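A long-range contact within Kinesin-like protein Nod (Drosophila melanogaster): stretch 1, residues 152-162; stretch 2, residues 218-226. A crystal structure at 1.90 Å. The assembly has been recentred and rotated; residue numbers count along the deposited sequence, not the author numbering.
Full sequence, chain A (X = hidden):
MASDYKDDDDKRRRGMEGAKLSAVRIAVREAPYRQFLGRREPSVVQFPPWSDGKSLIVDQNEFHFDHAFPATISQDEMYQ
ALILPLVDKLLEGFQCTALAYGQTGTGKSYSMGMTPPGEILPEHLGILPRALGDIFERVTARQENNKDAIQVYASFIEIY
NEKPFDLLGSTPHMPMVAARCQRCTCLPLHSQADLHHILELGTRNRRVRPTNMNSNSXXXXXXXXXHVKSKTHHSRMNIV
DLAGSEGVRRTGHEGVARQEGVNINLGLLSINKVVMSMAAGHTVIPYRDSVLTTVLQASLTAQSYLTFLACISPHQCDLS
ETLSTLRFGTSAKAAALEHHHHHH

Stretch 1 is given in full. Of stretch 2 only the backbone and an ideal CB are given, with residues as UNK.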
# COMPACT_ATOMS: atom_id res chain seq x y z
N VAL A 152 0.40 6.34 -18.68
CA VAL A 152 0.29 6.28 -17.23
C VAL A 152 -0.85 7.16 -16.70
O VAL A 152 -1.08 8.26 -17.19
CB VAL A 152 1.61 6.73 -16.57
CG1 VAL A 152 1.58 6.42 -15.08
CG2 VAL A 152 2.77 6.04 -17.24
N TYR A 153 -1.55 6.65 -15.69
CA TYR A 153 -2.66 7.37 -15.09
C TYR A 153 -2.66 7.17 -13.59
O TYR A 153 -1.92 6.34 -13.06
CB TYR A 153 -4.00 6.87 -15.65
CG TYR A 153 -4.12 6.89 -17.15
CD1 TYR A 153 -3.55 5.89 -17.94
CD2 TYR A 153 -4.80 7.92 -17.79
CE1 TYR A 153 -3.65 5.91 -19.33
CE2 TYR A 153 -4.90 7.96 -19.18
CZ TYR A 153 -4.33 6.96 -19.94
OH TYR A 153 -4.42 7.01 -21.31
N ALA A 154 -3.50 7.94 -12.90
CA ALA A 154 -3.63 7.82 -11.46
C ALA A 154 -5.10 7.94 -11.09
O ALA A 154 -5.84 8.72 -11.69
CB ALA A 154 -2.83 8.93 -10.77
N SER A 155 -5.52 7.13 -10.12
CA SER A 155 -6.88 7.18 -9.60
C SER A 155 -6.71 7.39 -8.10
O SER A 155 -5.69 7.02 -7.53
CB SER A 155 -7.66 5.89 -9.91
OG SER A 155 -7.04 4.72 -9.40
N PHE A 156 -7.69 8.04 -7.48
CA PHE A 156 -7.65 8.31 -6.04
C PHE A 156 -9.01 7.96 -5.46
O PHE A 156 -10.00 8.66 -5.68
CB PHE A 156 -7.34 9.80 -5.78
CG PHE A 156 -6.84 10.11 -4.38
CD1 PHE A 156 -7.20 9.32 -3.30
CD2 PHE A 156 -6.03 11.22 -4.16
CE1 PHE A 156 -6.78 9.63 -2.00
CE2 PHE A 156 -5.60 11.54 -2.87
CZ PHE A 156 -5.98 10.74 -1.78
N ILE A 157 -9.04 6.86 -4.72
CA ILE A 157 -10.27 6.39 -4.11
C ILE A 157 -10.17 6.45 -2.59
O ILE A 157 -9.11 6.18 -2.01
CB ILE A 157 -10.55 4.94 -4.53
CG1 ILE A 157 -10.86 4.89 -6.03
CG2 ILE A 157 -11.70 4.35 -3.73
CD1 ILE A 157 -10.88 3.50 -6.60
N GLU A 158 -11.27 6.83 -1.95
CA GLU A 158 -11.34 6.91 -0.50
C GLU A 158 -12.45 5.98 -0.04
O GLU A 158 -13.50 5.90 -0.67
CB GLU A 158 -11.64 8.35 -0.06
CG GLU A 158 -12.06 8.48 1.41
CD GLU A 158 -12.36 9.92 1.81
OE1 GLU A 158 -12.97 10.65 1.00
OE2 GLU A 158 -11.99 10.31 2.93
N ILE A 159 -12.20 5.25 1.05
CA ILE A 159 -13.19 4.35 1.62
C ILE A 159 -13.56 4.90 3.00
O ILE A 159 -12.78 4.77 3.94
CB ILE A 159 -12.65 2.91 1.75
CG1 ILE A 159 -12.27 2.37 0.37
CG2 ILE A 159 -13.71 2.01 2.40
CD1 ILE A 159 -11.75 0.94 0.37
N TYR A 160 -14.72 5.53 3.08
CA TYR A 160 -15.23 6.11 4.32
C TYR A 160 -16.39 5.26 4.81
O TYR A 160 -17.40 5.14 4.12
CB TYR A 160 -15.71 7.55 4.07
CG TYR A 160 -16.13 8.29 5.32
CD1 TYR A 160 -15.23 8.52 6.35
CD2 TYR A 160 -17.43 8.77 5.47
CE1 TYR A 160 -15.61 9.21 7.51
CE2 TYR A 160 -17.83 9.46 6.62
CZ TYR A 160 -16.91 9.67 7.63
OH TYR A 160 -17.27 10.35 8.77
N ASN A 161 -16.24 4.67 5.99
CA ASN A 161 -17.28 3.82 6.56
C ASN A 161 -17.76 2.76 5.58
O ASN A 161 -18.96 2.64 5.31
CB ASN A 161 -18.47 4.66 7.02
CG ASN A 161 -18.17 5.45 8.29
OD1 ASN A 161 -17.92 4.87 9.34
ND2 ASN A 161 -18.20 6.77 8.18
N GLU A 162 -16.82 1.99 5.05
CA GLU A 162 -17.12 0.93 4.10
C GLU A 162 -17.92 1.39 2.89
O GLU A 162 -18.90 0.75 2.51
CB GLU A 162 -17.85 -0.22 4.79
CG GLU A 162 -16.96 -1.03 5.70
CD GLU A 162 -15.74 -1.56 4.97
OE1 GLU A 162 -15.90 -2.37 4.03
OE2 GLU A 162 -14.61 -1.15 5.33
N UNK A 218 -15.46 6.00 12.04
CA UNK A 218 -14.69 7.24 11.91
C UNK A 218 -13.34 6.97 11.25
O UNK A 218 -12.32 7.53 11.66
CB UNK A 218 -14.49 7.89 13.28
N UNK A 219 -13.34 6.12 10.22
CA UNK A 219 -12.11 5.78 9.52
C UNK A 219 -12.16 6.12 8.03
O UNK A 219 -13.17 5.90 7.37
CB UNK A 219 -11.81 4.29 9.70
N UNK A 220 -11.05 6.64 7.52
CA UNK A 220 -10.94 7.01 6.11
C UNK A 220 -9.67 6.43 5.47
O UNK A 220 -8.57 6.86 5.79
CB UNK A 220 -10.95 8.53 5.97
N UNK A 221 -9.84 5.47 4.58
CA UNK A 221 -8.72 4.83 3.90
C UNK A 221 -8.50 5.47 2.54
O UNK A 221 -9.46 5.91 1.89
CB UNK A 221 -8.96 3.33 3.75
N UNK A 222 -7.25 5.54 2.11
CA UNK A 222 -6.93 6.12 0.81
C UNK A 222 -6.23 5.11 -0.08
O UNK A 222 -5.37 4.36 0.38
CB UNK A 222 -6.06 7.37 0.98
N UNK A 223 -6.60 5.12 -1.35
CA UNK A 223 -6.00 4.22 -2.32
C UNK A 223 -5.66 4.99 -3.58
O UNK A 223 -6.54 5.33 -4.38
CB UNK A 223 -6.93 3.05 -2.64
N UNK A 224 -4.38 5.30 -3.75
CA UNK A 224 -3.94 6.01 -4.95
C UNK A 224 -3.30 4.94 -5.81
O UNK A 224 -2.38 4.23 -5.39
CB UNK A 224 -2.98 7.16 -4.64
N UNK A 225 -3.81 4.81 -7.03
CA UNK A 225 -3.30 3.80 -7.94
C UNK A 225 -2.66 4.38 -9.18
O UNK A 225 -3.24 5.23 -9.86
CB UNK A 225 -4.43 2.85 -8.35
N UNK A 226 -1.45 3.92 -9.44
CA UNK A 226 -0.72 4.31 -10.63
C UNK A 226 -1.05 3.22 -11.64
O UNK A 226 -0.74 2.05 -11.42
CB UNK A 226 0.78 4.46 -10.38

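Stretch 2 runs antiparallel to strand 152-160, and the register sets the rules: positions 221, 223 and 225 exchange paired backbone hydrogen bonds with Ile 159, Ile 157 and Ser 155, while 220, 222, 224 and 226 alternate with them in non-hydrogen-bonded pairs.

Position 218 points its CB away from stretch 1, into a place where stretch 1 asks for nothing; almost any residue would serve, and Ser 218 is there. At 219 CB points sideways with no stretch 1 atom within 5.5 Å, so a long polar chain is as acceptable as a short one. Arg 219 leads its end away, and its NH2 makes a weak hydrogen bond to the O of Ser 218.

Position 220 is more demanding. Its ideal CB lies 3.7 Å from Glu 158 OE2, which invites a short donor such as serine or threonine; a longer donor would have to turn aside. The residue is Ser 220, chi1 t, whose OG donates to Glu 158 OE2 at 2.6 Å.

Position 221 turns to the face of Ile 157 and Ile 159. The aliphatic neighbour would accept a branched or flat side chain, polar or not. His 221 lays its ring beside Ile 159, with CD2 4.1 Å from Ile 159 CB, while the backbone N of His 221 donates to Ile 159 O at 3.1 Å.

At 222 the ideal CB is already 3.8 Å from Phe 156 CE1, favouring a small residue. The residue is Ala 222, whose CB packs 3.8 Å from Phe 156 CE1.

Position 223 pairs with Ile 157, with Ile 159 diagonal to it on the same face, and calls for an aliphatic chain, and beta-branching suits its extended backbone (-135/103): valine, isoleucine or perhaps leucine. Ile 223 (m, t) reaches along the face to bring CD1 within 3.7 Å of Ile 159 CD1.

Position 224 lies beside the Phe 156 ring, its ideal CB 4.9 Å from CG, so a branch could cover the ring; valine, isoleucine or threonine would fit. Val 224, chi1 t, sets CG2 3.7 Å from the Phe 156 ring centroid, almost on the ring normal, a CH-pi contact.

Position 225 brings its CB 3.4 Å from Ser 155 OG, so a small polar residue is natural, though valine is conceivable. With Thr 225, one water links the strands: it donates to Thr 225 OG1 at 3.0 Å and to Ile 223 O at 2.9 Å, and hydrogen-bonds Ser 155 OG at 2.7 Å.

Position 226 pairs with Ala 154, and its ideal CB lies 5.2 Å from Val 152 CG1, so an aliphatic chain can close the gap. Ile 226 does so, CG2 lying 3.9 Å from Val 152 CG1.

Stretch 2 218-226: SRSHAIVTI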
# COMPACT_ATOMS: atom_id res chain seq x y z
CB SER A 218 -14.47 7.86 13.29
OG SER A 218 -15.69 8.25 13.89
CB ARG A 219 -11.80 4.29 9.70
CG ARG A 219 -11.51 3.87 11.14
CD ARG A 219 -10.23 4.52 11.66
NE ARG A 219 -9.96 4.18 13.05
CZ ARG A 219 -10.70 4.57 14.09
NH1 ARG A 219 -10.37 4.21 15.32
NH2 ARG A 219 -11.77 5.34 13.88
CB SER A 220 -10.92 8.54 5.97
OG SER A 220 -10.65 8.93 4.64
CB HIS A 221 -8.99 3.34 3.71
CG HIS A 221 -9.49 2.66 4.94
ND1 HIS A 221 -8.70 2.48 6.06
CD2 HIS A 221 -10.71 2.17 5.25
CE1 HIS A 221 -9.42 1.89 7.00
NE2 HIS A 221 -10.64 1.69 6.54
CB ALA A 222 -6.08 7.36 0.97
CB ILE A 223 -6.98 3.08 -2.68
CG1 ILE A 223 -7.35 2.31 -1.41
CG2 ILE A 223 -6.34 2.16 -3.71
CD1 ILE A 223 -8.60 1.46 -1.53
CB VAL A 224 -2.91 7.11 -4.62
CG1 VAL A 224 -2.42 7.75 -5.90
CG2 VAL A 224 -3.55 8.16 -3.73
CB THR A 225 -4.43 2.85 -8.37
OG1 THR A 225 -4.90 2.14 -7.23
CG2 THR A 225 -3.93 1.86 -9.41
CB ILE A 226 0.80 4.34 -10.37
CG1 ILE A 226 1.13 5.50 -9.43
CG2 ILE A 226 1.56 4.48 -11.69
CD1 ILE A 226 2.63 5.63 -9.11
O HOH W 1 -7.21 3.96 -6.80
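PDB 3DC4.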